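Local coordinates for protein PelD (Pseudomonas aeruginosa, PDB 4ETX) that binds the second messenger cyclic di-GMP as an effector in pellicle formation, through a chain that here comprises its GAF and degenerate GGDEF domains, at residues L30-L35 with P62-G67; A25-L30 with A47-V52; L190-L195 with V229-L234. All coordinates share one frame; numbering follows the deposited sequence.

Contact 1 of 3, residues L30-L35 with P62-G67; sequences LAETVL and PLATLG
Two torsions of Leu35 decide how helix 31-35 meets strand 64-66: chi1 of -175° swings CG away from the backbone N, and chi2 of 52° then sets CD2 down on the strand. The methyl reaches the main chain itself, lying 3.4 Å from Thr65 C and 3.5 Å from Ala64 C. It also comes within 3.7 Å of Ala64 CB, so one branch of one leucine lies along the backbone from Ala64 C to Thr65 C.

Ala64 answers from the strand side. Its methyl points into the helix and is met by the first turn: Ala31 on one flank, Leu35 one turn later, and Glu32 between them in sequence. The Glu32 contribution is aliphatic, with CG resting 3.9 Å from Ala64 CB while the rest of the chain extends onward. Where the helix begins, two CB atoms meet directly, Ala31 CB standing 3.6 Å from Leu63 CB. Alanines face each other here, consistent with the 7.8 Å approach of the helix and strand axes, which cross at -36°. At the far end, Leu66 adds a looser contact, its CB lying 4.2 Å from Leu35 CD2.

No hydrogen bond passes between the segments. The helix bonds internally, Val34 N to Leu30 O and Leu35 N to Ala31 O, while Leu63, Ala64 and Leu66 bond with Leu49 and Ala47 of the neighbouring strand. The cohesion is therefore apolar, a methyl-to-backbone fit. Helix 31-41 here covers strand 64-66, an edge strand, within this chain, of the five-stranded antiparallel sheet with order 2-1-5-4-3, a helix-on-sheet arrangement characteristic of the GAF fold.

Contact 2 of 3, residues A25-L30 with A47-V52; sequences APLDAL and AGLYRV
Within the GAF domain, the short helix 26-29 is tied to strand 46-51 by a salt bridge between Asp28 and Arg51, with leucines packed behind it. Arg51 NH2 donates to Asp28 OD1 over 2.6 Å, with an N-H...O angle of 151°. The oxygen is approached on its syn side and lies almost in the guanidinium plane, yet the carboxylate and guanidinium planes are turned 67° apart. Only OD1 is within bonding distance of NH2, so the bridge uses one oxygen and is not two-pronged and coplanar. A water appears to add a second link, donating to the same Asp28 OD1 at 3.2 Å, though its 2.5 Å distance to Arg51 NE is too short to be taken at face value.

The arginine chain runs extended as far as CD and then bends at chi3 (-69°), which turns the guanidinium back toward the helix. Leu27 supports it there. Its CD2 sits over the centre of one guanidinium face, 4.0 Å from Arg51 CZ, and its CB is 3.7 Å from Arg51 NH2. The cation is thus held by its edge through Asp28 and padded on a face by hydrocarbon. The other branch of Leu27 turns inward, where CD1 approaches Leu49 CD2 at 4.4 Å.

Leu27 continues into the domain interior, touching Leu63, Ala122 of strand 120-126 and Leu153 of helix 136-153, whereas Arg51 also packs on Glu59. An ion pair toward the surface thus borders a leucine that enters the core. The arrangement joins the short helix just before helix 31-41 to a strand of the antiparallel sheet of the GAF fold.

Contact 3 of 3, residues L190-L195 with V229-L234; sequences LYAFEL and VLLVLL
Strands 190-195 and 229-234 run antiparallel, their axes 4.6 Å apart and 168° from each other in direction, and four backbone hydrogen bonds join them. Tyr191 with Val232 and Phe193 with Leu230 are the hydrogen-bonded pairs; Val232 N to Tyr191 O is the shortest bond at 2.7 Å. Ala192 with Leu231 between them, and Leu190 with Leu233 and Glu194 with Val229 on the two outer sides, are non-hydrogen-bonded pairs.

On the face carrying these last three pairs, Ala192 CB meets Leu231 CD1 at 3.6 Å, and Leu190 CD2 rests between Leu231 CG and Leu233 CB, 3.9 Å from each. Glu194 lends only its CG to Val229 CG2; its carboxylate reaches beyond, to salt bridges with Arg271 and Arg227.

These are the two central strands of a four-stranded antiparallel sheet of order 2-3-1-4, whose beta-alpha-beta-beta-alpha-beta succession is that of the GGDEF and nucleotidyl cyclase core. Helices 201-210 and 239-256 cover the opposite face. There both aromatic rings are met at their edges: Val232 CG2 lies in the plane of the Phe193 ring, 3.8 Å from CE2, and Leu234 CD1 stands 3.9 Å from Tyr191 CE2. The Tyr191 hydroxyl is hydrogen-bonded to Ser242 O on the covering helix. Leu234 packs against Asp216 and its carbonyl oxygen bonds Thr237 OG1; both partners bind cyclic di-GMP in a ligand-bound structure of this protein, though no ligand is bound here.

In the fold
Contacts 1 and 2 are neighbours, their centres about 6 Å apart. They share Leu30, between helices 26-29 and 31-41, and their segments alternate along the chain. Strands 46-51 and 64-66 are adjacent in the GAF sheet, and Leu63 packs on both Leu27 and Arg51, so the two contacts make one continuous helix-to-sheet interface. Contact 3 comes later in the chain, in the GGDEF domain on the other side of the chain's centre. Its centre lies about 38 Å from that of contact 1 and 36 Å from that of contact 2. Of the three, contact 3 alone borders the cyclic di-GMP site; contacts 1 and 2 lie in the GAF domain, away from it.

Contact 1 of 3, residues L30-L35 with P62-G67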
ATOM      1  N   LEU A  30      -6.500   6.302 -15.797  1.00 39.00           N
ATOM      2  CA  LEU A  30      -5.700   7.093 -14.856  1.00 37.33           C
ATOM      3  C   LEU A  30      -4.193   7.069 -15.126  1.00 35.66           C
ATOM      4  O   LEU A  30      -3.418   7.485 -14.271  1.00 33.64           O
ATOM      5  CB  LEU A  30      -6.007   6.681 -13.401  1.00 36.44           C
ATOM      6  CG  LEU A  30      -7.487   6.909 -13.002  1.00 38.68           C
ATOM      7  CD1 LEU A  30      -7.732   6.556 -11.563  1.00 40.11           C
ATOM      8  CD2 LEU A  30      -7.937   8.346 -13.276  1.00 42.46           C
ATOM      9  N   ALA A  31      -3.797   6.594 -16.311  1.00 35.30           N
ATOM     10  CA  ALA A  31      -2.371   6.390 -16.653  1.00 34.53           C
ATOM     11  C   ALA A  31      -1.518   7.638 -16.415  1.00 33.78           C
ATOM     12  O   ALA A  31      -0.456   7.566 -15.791  1.00 32.20           O
ATOM     13  CB  ALA A  31      -2.225   5.917 -18.105  1.00 34.27           C
ATOM     14  N   GLU A  32      -1.985   8.782 -16.923  1.00 35.10           N
ATOM     15  CA  GLU A  32      -1.257  10.043 -16.735  1.00 35.23           C
ATOM     16  C   GLU A  32      -1.118  10.386 -15.252  1.00 33.57           C
ATOM     17  O   GLU A  32      -0.057  10.834 -14.809  1.00 32.59           O
ATOM     18  CB  GLU A  32      -1.917  11.189 -17.505  1.00 37.54           C
ATOM     19  CG  GLU A  32      -1.438  11.317 -18.950  1.00 41.42           C
ATOM     20  CD  GLU A  32      -2.184  12.385 -19.722  1.00 48.07           C
ATOM     21  OE1 GLU A  32      -2.918  13.188 -19.095  1.00 50.78           O
ATOM     22  OE2 GLU A  32      -2.043  12.423 -20.960  1.00 51.08           O
ATOM     23  N   THR A  33      -2.177  10.154 -14.481  1.00 32.32           N
ATOM     24  CA  THR A  33      -2.119  10.362 -13.023  1.00 31.11           C
ATOM     25  C   THR A  33      -1.080   9.463 -12.343  1.00 29.37           C
ATOM     26  O   THR A  33      -0.314   9.928 -11.474  1.00 28.68           O
ATOM     27  CB  THR A  33      -3.535  10.243 -12.398  1.00 31.27           C
ATOM     28  OG1 THR A  33      -4.343  11.313 -12.918  1.00 33.52           O
ATOM     29  CG2 THR A  33      -3.515  10.324 -10.868  1.00 30.62           C
ATOM     30  N   VAL A  34      -1.037   8.197 -12.758  1.00 28.75           N
ATOM     31  CA  VAL A  34      -0.093   7.223 -12.217  1.00 28.04           C
ATOM     32  C   VAL A  34       1.353   7.593 -12.563  1.00 27.94           C
ATOM     33  O   VAL A  34       2.242   7.561 -11.706  1.00 27.65           O
ATOM     34  CB  VAL A  34      -0.411   5.803 -12.739  1.00 28.74           C
ATOM     35  CG1 VAL A  34       0.732   4.819 -12.391  1.00 26.62           C
ATOM     36  CG2 VAL A  34      -1.745   5.326 -12.165  1.00 28.06           C
ATOM     37  N   LEU A  35       1.576   7.961 -13.817  1.00 29.06           N
ATOM     38  CA  LEU A  35       2.882   8.434 -14.245  1.00 28.71           C
ATOM     39  C   LEU A  35       3.310   9.718 -13.509  1.00 29.32           C
ATOM     40  O   LEU A  35       4.429   9.806 -13.005  1.00 27.11           O
ATOM     41  CB  LEU A  35       2.915   8.595 -15.767  1.00 30.01           C
ATOM     42  CG  LEU A  35       4.283   8.982 -16.344  1.00 28.11           C
ATOM     43  CD1 LEU A  35       5.389   8.033 -15.860  1.00 25.63           C
ATOM     44  CD2 LEU A  35       4.211   8.937 -17.852  1.00 27.39           C
ATOM     45  N   PRO A  62       2.882   3.486 -25.376  1.00 42.92           N
ATOM     46  CA  PRO A  62       2.740   3.936 -23.995  1.00 41.08           C
ATOM     47  C   PRO A  62       1.344   4.425 -23.633  1.00 41.00           C
ATOM     48  O   PRO A  62       0.709   5.155 -24.404  1.00 42.07           O
ATOM     49  CB  PRO A  62       3.759   5.088 -23.882  1.00 40.96           C
ATOM     50  CG  PRO A  62       4.019   5.535 -25.281  1.00 42.50           C
ATOM     51  CD  PRO A  62       3.858   4.299 -26.132  1.00 43.66           C
ATOM     52  N   LEU A  63       0.884   4.010 -22.450  1.00 39.49           N
ATOM     53  CA  LEU A  63      -0.309   4.553 -21.837  1.00 38.69           C
ATOM     54  C   LEU A  63      -0.121   6.027 -21.523  1.00 37.88           C
ATOM     55  O   LEU A  63      -1.055   6.823 -21.634  1.00 38.51           O
ATOM     56  CB  LEU A  63      -0.630   3.795 -20.547  1.00 37.50           C
ATOM     57  CG  LEU A  63      -0.772   2.278 -20.630  1.00 38.78           C
ATOM     58  CD1 LEU A  63      -0.745   1.671 -19.239  1.00 39.17           C
ATOM     59  CD2 LEU A  63      -2.051   1.903 -21.371  1.00 40.03           C
ATOM     60  N   ALA A  64       1.087   6.383 -21.102  1.00 36.74           N
ATOM     61  CA  ALA A  64       1.438   7.782 -20.841  1.00 36.90           C
ATOM     62  C   ALA A  64       2.948   7.991 -20.970  1.00 36.32           C
ATOM     63  O   ALA A  64       3.721   7.040 -20.876  1.00 35.10           O
ATOM     64  CB  ALA A  64       0.945   8.211 -19.451  1.00 35.09           C
ATOM     65  N   THR A  65       3.357   9.240 -21.199  1.00 38.04           N
ATOM     66  CA  THR A  65       4.774   9.599 -21.238  1.00 38.75           C
ATOM     67  C   THR A  65       5.025  10.884 -20.462  1.00 39.11           C
ATOM     68  O   THR A  65       4.099  11.657 -20.202  1.00 39.85           O
ATOM     69  CB  THR A  65       5.309   9.784 -22.701  1.00 40.32           C
ATOM     70  OG1 THR A  65       4.544  10.788 -23.373  1.00 42.96           O
ATOM     71  CG2 THR A  65       5.257   8.480 -23.483  1.00 39.42           C
ATOM     72  N   LEU A  66       6.284  11.087 -20.080  1.00 39.45           N
ATOM     73  CA  LEU A  66       6.739  12.300 -19.416  1.00 40.21           C
ATOM     74  C   LEU A  66       7.995  12.765 -20.135  1.00 41.54           C
ATOM     75  O   LEU A  66       8.896  11.960 -20.408  1.00 40.12           O
ATOM     76  CB  LEU A  66       7.078  12.035 -17.937  1.00 39.51           C
ATOM     77  CG  LEU A  66       7.730  13.201 -17.182  1.00 40.93           C
ATOM     78  CD1 LEU A  66       6.678  14.227 -16.757  1.00 42.91           C
ATOM     79  CD2 LEU A  66       8.537  12.713 -15.983  1.00 40.40           C
ATOM     80  N   GLY A  67       8.038  14.064 -20.435  1.00 43.16           N
ATOM     81  CA  GLY A  67       9.171  14.652 -21.118  1.00 45.13           C
ATOM     82  C   GLY A  67       9.273  14.129 -22.529  1.00 46.39           C
ATOM     83  O   GLY A  67       8.265  13.792 -23.151  1.00 47.10           O
TER

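Contact 2 of 3, residues A25-L30 with A47-V52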
ATOM      1  N   ALA A  25     -11.401   1.240 -18.279  1.00 54.20           N
ATOM      2  CA  ALA A  25     -10.282   0.494 -17.724  1.00 52.01           C
ATOM      3  C   ALA A  25      -9.403   1.444 -16.903  1.00 49.34           C
ATOM      4  O   ALA A  25      -8.891   2.429 -17.440  1.00 48.64           O
ATOM      5  CB  ALA A  25      -9.480  -0.168 -18.835  1.00 52.55           C
ATOM      6  N   PRO A  26      -9.236   1.154 -15.600  1.00 47.72           N
ATOM      7  CA  PRO A  26      -8.570   2.080 -14.689  1.00 45.85           C
ATOM      8  C   PRO A  26      -7.145   2.414 -15.118  1.00 44.97           C
ATOM      9  O   PRO A  26      -6.740   3.574 -15.045  1.00 43.67           O
ATOM     10  CB  PRO A  26      -8.572   1.321 -13.361  1.00 44.86           C
ATOM     11  CG  PRO A  26      -9.713   0.377 -13.485  1.00 45.76           C
ATOM     12  CD  PRO A  26      -9.695  -0.058 -14.894  1.00 47.76           C
ATOM     13  N   LEU A  27      -6.409   1.406 -15.584  1.00 45.20           N
ATOM     14  CA  LEU A  27      -5.045   1.617 -16.032  1.00 44.63           C
ATOM     15  C   LEU A  27      -5.001   2.552 -17.242  1.00 45.57           C
ATOM     16  O   LEU A  27      -4.122   3.397 -17.314  1.00 45.17           O
ATOM     17  CB  LEU A  27      -4.337   0.283 -16.315  1.00 45.21           C
ATOM     18  CG  LEU A  27      -2.823   0.328 -16.569  1.00 44.24           C
ATOM     19  CD1 LEU A  27      -2.084   1.102 -15.495  1.00 41.44           C
ATOM     20  CD2 LEU A  27      -2.258  -1.079 -16.723  1.00 44.63           C
ATOM     21  N   ASP A  28      -5.964   2.423 -18.157  1.00 46.73           N
ATOM     22  CA  ASP A  28      -6.085   3.342 -19.293  1.00 48.01           C
ATOM     23  C   ASP A  28      -6.517   4.734 -18.840  1.00 46.77           C
ATOM     24  O   ASP A  28      -5.898   5.736 -19.216  1.00 46.87           O
ATOM     25  CB  ASP A  28      -7.070   2.812 -20.355  1.00 50.75           C
ATOM     26  CG  ASP A  28      -6.759   1.385 -20.797  1.00 53.97           C
ATOM     27  OD1 ASP A  28      -5.990   0.677 -20.105  1.00 55.58           O
ATOM     28  OD2 ASP A  28      -7.307   0.954 -21.833  1.00 59.51           O
ATOM     29  N   ALA A  29      -7.569   4.780 -18.022  1.00 45.35           N
ATOM     30  CA  ALA A  29      -8.170   6.041 -17.574  1.00 44.59           C
ATOM     31  C   ALA A  29      -7.227   6.913 -16.725  1.00 41.85           C
ATOM     32  O   ALA A  29      -7.168   8.127 -16.907  1.00 41.82           O
ATOM     33  CB  ALA A  29      -9.474   5.774 -16.816  1.00 44.75           C
ATOM     34  N   LEU A  30      -6.500   6.302 -15.797  1.00 39.00           N
ATOM     35  CA  LEU A  30      -5.700   7.093 -14.856  1.00 37.33           C
ATOM     36  C   LEU A  30      -4.193   7.069 -15.126  1.00 35.66           C
ATOM     37  O   LEU A  30      -3.418   7.485 -14.271  1.00 33.64           O
ATOM     38  CB  LEU A  30      -6.007   6.681 -13.401  1.00 36.44           C
ATOM     39  CG  LEU A  30      -7.487   6.909 -13.002  1.00 38.68           C
ATOM     40  CD1 LEU A  30      -7.732   6.556 -11.563  1.00 40.11           C
ATOM     41  CD2 LEU A  30      -7.937   8.346 -13.276  1.00 42.46           C
ATOM     42  N   ALA A  47      10.177   9.691 -18.881  1.00 34.95           N
ATOM     43  CA  ALA A  47       9.717   8.339 -18.540  1.00 33.53           C
ATOM     44  C   ALA A  47       8.483   7.896 -19.315  1.00 33.21           C
ATOM     45  O   ALA A  47       7.813   8.725 -19.941  1.00 33.46           O
ATOM     46  CB  ALA A  47       9.453   8.234 -17.025  1.00 31.34           C
ATOM     47  N   GLY A  48       8.199   6.588 -19.250  1.00 32.96           N
ATOM     48  CA  GLY A  48       6.978   5.996 -19.818  1.00 33.58           C
ATOM     49  C   GLY A  48       6.278   4.931 -18.965  1.00 32.15           C
ATOM     50  O   GLY A  48       6.924   4.176 -18.236  1.00 31.54           O
ATOM     51  N   LEU A  49       4.950   4.879 -19.059  1.00 32.36           N
ATOM     52  CA  LEU A  49       4.158   3.806 -18.427  1.00 31.76           C
ATOM     53  C   LEU A  49       3.553   2.859 -19.467  1.00 33.40           C
ATOM     54  O   LEU A  49       2.915   3.301 -20.420  1.00 34.51           O
ATOM     55  CB  LEU A  49       3.071   4.394 -17.509  1.00 30.88           C
ATOM     56  CG  LEU A  49       2.283   3.456 -16.576  1.00 29.36           C
ATOM     57  CD1 LEU A  49       3.115   2.996 -15.369  1.00 28.73           C
ATOM     58  CD2 LEU A  49       1.001   4.125 -16.099  1.00 28.16           C
ATOM     59  N   TYR A  50       3.776   1.556 -19.293  1.00 34.00           N
ATOM     60  CA  TYR A  50       3.327   0.575 -20.281  1.00 36.04           C
ATOM     61  C   TYR A  50       2.455  -0.502 -19.652  1.00 36.25           C
ATOM     62  O   TYR A  50       2.723  -0.939 -18.535  1.00 34.83           O
ATOM     63  CB  TYR A  50       4.511  -0.058 -21.027  1.00 37.44           C
ATOM     64  CG  TYR A  50       5.445   0.980 -21.612  1.00 39.31           C
ATOM     65  CD1 TYR A  50       5.377   1.344 -22.962  1.00 41.02           C
ATOM     66  CD2 TYR A  50       6.365   1.635 -20.797  1.00 38.13           C
ATOM     67  CE1 TYR A  50       6.227   2.346 -23.476  1.00 41.76           C
ATOM     68  CE2 TYR A  50       7.202   2.605 -21.293  1.00 40.41           C
ATOM     69  CZ  TYR A  50       7.148   2.951 -22.622  1.00 41.48           C
ATOM     70  OH  TYR A  50       7.998   3.936 -23.048  1.00 43.27           O
ATOM     71  N   ARG A  51       1.401  -0.902 -20.363  1.00 37.27           N
ATOM     72  CA  ARG A  51       0.575  -2.028 -19.929  1.00 38.62           C
ATOM     73  C   ARG A  51       1.416  -3.297 -20.036  1.00 38.57           C
ATOM     74  O   ARG A  51       2.236  -3.422 -20.941  1.00 39.51           O
ATOM     75  CB  ARG A  51      -0.693  -2.175 -20.787  1.00 40.41           C
ATOM     76  CG  ARG A  51      -1.486  -3.439 -20.440  1.00 43.16           C
ATOM     77  CD  ARG A  51      -2.828  -3.533 -21.146  1.00 48.64           C
ATOM     78  NE  ARG A  51      -3.789  -2.540 -20.675  1.00 50.71           N
ATOM     79  CZ  ARG A  51      -4.555  -2.673 -19.597  1.00 53.04           C
ATOM     80  NH1 ARG A  51      -4.483  -3.767 -18.837  1.00 55.57           N
ATOM     81  NH2 ARG A  51      -5.408  -1.711 -19.281  1.00 53.47           N
ATOM     82  N   VAL A  52       1.223  -4.217 -19.106  1.00 38.21           N
ATOM     83  CA  VAL A  52       1.883  -5.498 -19.169  1.00 39.70           C
ATOM     84  C   VAL A  52       0.818  -6.582 -19.354  1.00 42.18           C
ATOM     85  O   VAL A  52      -0.139  -6.683 -18.574  1.00 41.71           O
ATOM     86  CB  VAL A  52       2.762  -5.772 -17.924  1.00 38.99           C
ATOM     87  CG1 VAL A  52       3.333  -7.183 -17.958  1.00 39.18           C
ATOM     88  CG2 VAL A  52       3.902  -4.737 -17.824  1.00 37.11           C
TER
HETATM   89  O   HOH W   1      -4.093  -0.672 -22.370  1.00 20.61           O

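Contact 3 of 3, residues L190-L195 with V229-L234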
ATOM      1  N   LEU A 190      -1.161  -2.274  13.929  1.00 26.07           N
ATOM      2  CA  LEU A 190      -2.424  -2.968  14.138  1.00 26.92           C
ATOM      3  C   LEU A 190      -2.880  -2.726  15.566  1.00 26.76           C
ATOM      4  O   LEU A 190      -2.117  -2.985  16.516  1.00 27.92           O
ATOM      5  CB  LEU A 190      -2.247  -4.481  13.965  1.00 28.71           C
ATOM      6  CG  LEU A 190      -2.618  -5.190  12.665  1.00 31.39           C
ATOM      7  CD1 LEU A 190      -2.106  -6.616  12.708  1.00 34.17           C
ATOM      8  CD2 LEU A 190      -4.142  -5.177  12.407  1.00 30.54           C
ATOM      9  N   TYR A 191      -4.105  -2.247  15.715  1.00 24.44           N
ATOM     10  CA  TYR A 191      -4.759  -2.155  17.014  1.00 24.20           C
ATOM     11  C   TYR A 191      -5.887  -3.170  17.039  1.00 24.45           C
ATOM     12  O   TYR A 191      -6.702  -3.217  16.098  1.00 24.43           O
ATOM     13  CB  TYR A 191      -5.379  -0.749  17.217  1.00 22.48           C
ATOM     14  CG  TYR A 191      -4.444   0.348  17.693  1.00 22.29           C
ATOM     15  CD1 TYR A 191      -4.018   0.406  19.030  1.00 23.03           C
ATOM     16  CD2 TYR A 191      -3.991   1.353  16.810  1.00 21.73           C
ATOM     17  CE1 TYR A 191      -3.166   1.434  19.481  1.00 23.35           C
ATOM     18  CE2 TYR A 191      -3.138   2.359  17.243  1.00 21.73           C
ATOM     19  CZ  TYR A 191      -2.718   2.391  18.578  1.00 24.54           C
ATOM     20  OH  TYR A 191      -1.866   3.382  19.016  1.00 24.03           O
ATOM     21  N   ALA A 192      -5.975  -3.928  18.129  1.00 24.47           N
ATOM     22  CA  ALA A 192      -7.149  -4.744  18.418  1.00 24.57           C
ATOM     23  C   ALA A 192      -7.917  -4.223  19.641  1.00 24.65           C
ATOM     24  O   ALA A 192      -7.351  -4.147  20.750  1.00 25.47           O
ATOM     25  CB  ALA A 192      -6.729  -6.186  18.661  1.00 24.70           C
ATOM     26  N   PHE A 193      -9.204  -3.928  19.461  1.00 23.74           N
ATOM     27  CA  PHE A 193     -10.050  -3.481  20.570  1.00 24.38           C
ATOM     28  C   PHE A 193     -11.015  -4.598  20.969  1.00 25.06           C
ATOM     29  O   PHE A 193     -11.928  -4.913  20.224  1.00 25.45           O
ATOM     30  CB  PHE A 193     -10.822  -2.220  20.181  1.00 23.57           C
ATOM     31  CG  PHE A 193      -9.946  -1.070  19.753  1.00 24.89           C
ATOM     32  CD1 PHE A 193      -9.380  -0.218  20.706  1.00 27.61           C
ATOM     33  CD2 PHE A 193      -9.677  -0.835  18.392  1.00 24.13           C
ATOM     34  CE1 PHE A 193      -8.562   0.857  20.322  1.00 27.61           C
ATOM     35  CE2 PHE A 193      -8.849   0.249  18.003  1.00 25.97           C
ATOM     36  CZ  PHE A 193      -8.299   1.079  18.960  1.00 25.09           C
ATOM     37  N   GLU A 194     -10.798  -5.194  22.132  1.00 26.38           N
ATOM     38  CA  GLU A 194     -11.662  -6.255  22.638  1.00 28.26           C
ATOM     39  C   GLU A 194     -12.678  -5.630  23.597  1.00 28.36           C
ATOM     40  O   GLU A 194     -12.296  -4.919  24.539  1.00 28.49           O
ATOM     41  CB  GLU A 194     -10.843  -7.351  23.352  1.00 29.21           C
ATOM     42  CG  GLU A 194     -11.683  -8.594  23.787  1.00 32.20           C
ATOM     43  CD  GLU A 194     -10.914  -9.560  24.704  1.00 37.80           C
ATOM     44  OE1 GLU A 194      -9.794  -9.215  25.130  1.00 39.52           O
ATOM     45  OE2 GLU A 194     -11.433 -10.659  25.020  1.00 37.72           O
ATOM     46  N   LEU A 195     -13.957  -5.903  23.349  1.00 29.29           N
ATOM     47  CA  LEU A 195     -15.042  -5.271  24.087  1.00 29.25           C
ATOM     48  C   LEU A 195     -15.551  -6.277  25.140  1.00 30.73           C
ATOM     49  O   LEU A 195     -16.247  -7.221  24.816  1.00 32.31           O
ATOM     50  CB  LEU A 195     -16.149  -4.778  23.129  1.00 29.15           C
ATOM     51  CG  LEU A 195     -15.664  -4.034  21.856  1.00 28.84           C
ATOM     52  CD1 LEU A 195     -16.791  -3.559  20.909  1.00 30.93           C
ATOM     53  CD2 LEU A 195     -14.721  -2.880  22.219  1.00 27.32           C
ATOM     54  N   VAL A 229     -14.296  -8.265  18.871  1.00 35.02           N
ATOM     55  CA  VAL A 229     -13.001  -7.595  18.658  1.00 32.77           C
ATOM     56  C   VAL A 229     -13.063  -6.813  17.358  1.00 31.58           C
ATOM     57  O   VAL A 229     -13.487  -7.334  16.332  1.00 32.00           O
ATOM     58  CB  VAL A 229     -11.798  -8.593  18.564  1.00 34.13           C
ATOM     59  CG1 VAL A 229     -10.476  -7.821  18.357  1.00 31.87           C
ATOM     60  CG2 VAL A 229     -11.704  -9.486  19.788  1.00 34.22           C
ATOM     61  N   LEU A 230     -12.655  -5.555  17.414  1.00 29.76           N
ATOM     62  CA  LEU A 230     -12.503  -4.759  16.227  1.00 29.33           C
ATOM     63  C   LEU A 230     -11.014  -4.554  15.975  1.00 28.69           C
ATOM     64  O   LEU A 230     -10.330  -3.901  16.770  1.00 27.68           O
ATOM     65  CB  LEU A 230     -13.204  -3.411  16.391  1.00 28.99           C
ATOM     66  CG  LEU A 230     -13.320  -2.692  15.041  1.00 31.49           C
ATOM     67  CD1 LEU A 230     -14.653  -3.055  14.357  1.00 34.16           C
ATOM     68  CD2 LEU A 230     -13.108  -1.202  15.189  1.00 32.38           C
ATOM     69  N   LEU A 231     -10.529  -5.133  14.880  1.00 28.29           N
ATOM     70  CA  LEU A 231      -9.128  -5.013  14.452  1.00 28.18           C
ATOM     71  C   LEU A 231      -9.013  -3.840  13.484  1.00 27.32           C
ATOM     72  O   LEU A 231      -9.829  -3.706  12.564  1.00 26.28           O
ATOM     73  CB  LEU A 231      -8.732  -6.297  13.732  1.00 30.71           C
ATOM     74  CG  LEU A 231      -7.345  -6.921  13.764  1.00 32.78           C
ATOM     75  CD1 LEU A 231      -6.918  -7.207  15.203  1.00 36.22           C
ATOM     76  CD2 LEU A 231      -7.433  -8.235  12.974  1.00 33.78           C
ATOM     77  N   VAL A 232      -8.028  -2.975  13.718  1.00 24.89           N
ATOM     78  CA  VAL A 232      -7.819  -1.818  12.894  1.00 24.21           C
ATOM     79  C   VAL A 232      -6.359  -1.834  12.421  1.00 25.07           C
ATOM     80  O   VAL A 232      -5.419  -1.871  13.252  1.00 24.53           O
ATOM     81  CB  VAL A 232      -8.098  -0.491  13.651  1.00 23.90           C
ATOM     82  CG1 VAL A 232      -8.026   0.691  12.667  1.00 22.79           C
ATOM     83  CG2 VAL A 232      -9.494  -0.502  14.336  1.00 26.28           C
ATOM     84  N   LEU A 233      -6.172  -1.818  11.104  1.00 24.79           N
ATOM     85  CA  LEU A 233      -4.829  -1.631  10.534  1.00 24.41           C
ATOM     86  C   LEU A 233      -4.613  -0.192  10.045  1.00 23.82           C
ATOM     87  O   LEU A 233      -5.453   0.360   9.332  1.00 24.21           O
ATOM     88  CB  LEU A 233      -4.561  -2.650   9.412  1.00 25.40           C
ATOM     89  CG  LEU A 233      -3.281  -2.466   8.586  1.00 24.74           C
ATOM     90  CD1 LEU A 233      -2.042  -2.941   9.390  1.00 22.52           C
ATOM     91  CD2 LEU A 233      -3.380  -3.210   7.214  1.00 24.26           C
ATOM     92  N   LEU A 234      -3.477   0.388  10.431  1.00 22.32           N
ATOM     93  CA  LEU A 234      -3.049   1.716   9.992  1.00 22.76           C
ATOM     94  C   LEU A 234      -1.860   1.527   9.040  1.00 23.40           C
ATOM     95  O   LEU A 234      -0.708   1.441   9.474  1.00 24.58           O
ATOM     96  CB  LEU A 234      -2.673   2.587  11.198  1.00 22.43           C
ATOM     97  CG  LEU A 234      -3.657   2.574  12.401  1.00 22.47           C
ATOM     98  CD1 LEU A 234      -3.132   3.454  13.544  1.00 25.87           C
ATOM     99  CD2 LEU A 234      -5.010   3.029  11.982  1.00 25.63           C
TER